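Local coordinates for Bse634I restriction endonuclease (Geobacillus stearothermophilus, PDB 1KNV) that cleaves DNA as a restriction endonuclease, cutting within a specific recognition sequence in a reaction that probably relies on bound metal ions, at the interface of chains A and B. Coordinates in Å, arbitrary orientation; residue numbers count along the deposited sequence, not the author numbering. Chains: chain A/B, Bse634I restriction endonuclease.

The interface of chains A and B. Residues chain A 131, 137-139, 141; chain B 253-255, 268-269.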
# COMPACT_ATOMS: atom_id res chain seq x y z
N LEU A 131 18.33 -2.67 1.73
CA LEU A 131 18.46 -1.31 1.24
C LEU A 131 19.87 -1.10 0.68
O LEU A 131 20.01 -0.82 -0.51
CB LEU A 131 18.18 -0.31 2.37
CG LEU A 131 16.74 -0.12 2.81
CD1 LEU A 131 16.71 0.93 3.89
CD2 LEU A 131 15.93 0.28 1.61
N GLN A 137 23.29 2.72 -3.33
CA GLN A 137 23.03 2.43 -1.93
C GLN A 137 22.11 3.42 -1.27
O GLN A 137 22.25 4.64 -1.42
CB GLN A 137 24.33 2.39 -1.14
CG GLN A 137 25.36 1.47 -1.71
CD GLN A 137 26.45 1.18 -0.70
OE1 GLN A 137 26.91 2.09 0.01
NE2 GLN A 137 26.86 -0.08 -0.63
N VAL A 138 21.15 2.86 -0.54
CA VAL A 138 20.18 3.62 0.20
C VAL A 138 20.38 3.16 1.63
O VAL A 138 20.26 1.97 1.91
CB VAL A 138 18.74 3.27 -0.23
CG1 VAL A 138 17.76 4.11 0.52
CG2 VAL A 138 18.58 3.47 -1.73
N ARG A 139 20.72 4.08 2.52
CA ARG A 139 20.93 3.70 3.90
C ARG A 139 19.74 4.04 4.78
O ARG A 139 18.94 4.91 4.46
CB ARG A 139 22.15 4.41 4.48
CG ARG A 139 23.47 4.00 3.87
CD ARG A 139 24.62 4.63 4.64
NE ARG A 139 25.88 4.43 3.92
CZ ARG A 139 27.06 4.86 4.35
NH1 ARG A 139 27.16 5.51 5.51
NH2 ARG A 139 28.16 4.66 3.61
N ILE A 141 19.19 5.66 7.97
CA ILE A 141 19.84 6.44 9.01
C ILE A 141 18.80 6.83 10.04
O ILE A 141 17.77 7.40 9.70
CB ILE A 141 20.51 7.69 8.43
CG1 ILE A 141 21.56 7.29 7.39
CG2 ILE A 141 21.13 8.52 9.55
CD1 ILE A 141 22.37 8.43 6.87
N GLN B 253 22.42 9.68 1.87
CA GLN B 253 22.04 8.37 1.31
C GLN B 253 20.80 7.87 2.04
O GLN B 253 20.25 6.83 1.71
CB GLN B 253 23.16 7.35 1.45
CG GLN B 253 24.26 7.47 0.41
CD GLN B 253 25.33 6.42 0.60
OE1 GLN B 253 25.09 5.32 1.12
NE2 GLN B 253 26.54 6.73 0.15
N THR B 254 20.37 8.64 3.03
CA THR B 254 19.20 8.33 3.84
C THR B 254 18.00 8.01 2.93
O THR B 254 17.72 8.72 1.96
CB THR B 254 18.89 9.53 4.79
OG1 THR B 254 17.73 9.24 5.58
CG2 THR B 254 18.64 10.78 4.00
N ALA B 255 17.30 6.92 3.26
CA ALA B 255 16.14 6.47 2.50
C ALA B 255 14.89 7.34 2.65
O ALA B 255 14.56 7.80 3.74
CB ALA B 255 15.81 5.05 2.90
N GLU B 268 14.58 4.05 -2.32
CA GLU B 268 15.16 5.27 -2.87
C GLU B 268 15.53 6.28 -1.80
O GLU B 268 14.93 6.33 -0.72
CB GLU B 268 14.23 5.91 -3.91
CG GLU B 268 12.94 6.47 -3.38
CD GLU B 268 12.10 7.10 -4.48
OE1 GLU B 268 12.56 8.08 -5.10
OE2 GLU B 268 10.98 6.62 -4.73
N ARG B 269 16.55 7.06 -2.11
CA ARG B 269 17.03 8.08 -1.20
C ARG B 269 16.07 9.25 -1.25
O ARG B 269 15.35 9.45 -2.23
CB ARG B 269 18.40 8.57 -1.65
CG ARG B 269 19.43 7.51 -1.89
CD ARG B 269 20.68 8.16 -2.42
NE ARG B 269 21.78 7.21 -2.53
CZ ARG B 269 23.01 7.53 -2.94
NH1 ARG B 269 23.29 8.79 -3.28
NH2 ARG B 269 23.96 6.59 -3.03
O HOH W 1 17.06 7.01 6.88
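A:Arg139 and B:Thr254 pair as a parallel beta bridge, joining two loop segments in this part of the two-fold symmetric interface between copies of the Cfr10I/Bse634I-family endonuclease. The patch illustrates how backbone pairing between subunits can be reinforced by a side chain that grips a neighbouring carbonyl. Backbone bonds set the register: A:Arg139 N donates to B:Gln253 O (2.9 Å), and A:Arg139 O accepts from B:Ala255 N at 2.9 Å.

A side chain extends this backbone recognition. The B:Arg269 chain runs extended from CG to NE (chi2 176°), and its NE donates to A:Gln137 O at 2.8 Å. The carbonyl oxygen lies at the edge of the guanidinium, in its plane, while NH2 adds a weaker bond; CG of B:Gln253 sits over the centre of one guanidinium face. A leucine in place of B:Arg269, with no guanidinium, would probably leave the A:Gln137 carbonyl without its cross-chain donor and CG of B:Gln253 without the flat face it packs on.

Apolar contact is tight where A:Val138 points CG1, anti to its backbone N (chi1 -178°), at the methyl of B:Ala255 (CG1 to CB 3.2 Å), while CG2 reaches towards B:Glu268 CA. Nearby, the A:Arg139 and B:Gln253 side chains pack with guanidinium and amide planes 83° apart; NE does not aim its N-H at OE1.

Water 1 links the B:Thr254 hydroxyl OG1 (2.7 Å to the water oxygen) to both backbone N and O of A:Ile141.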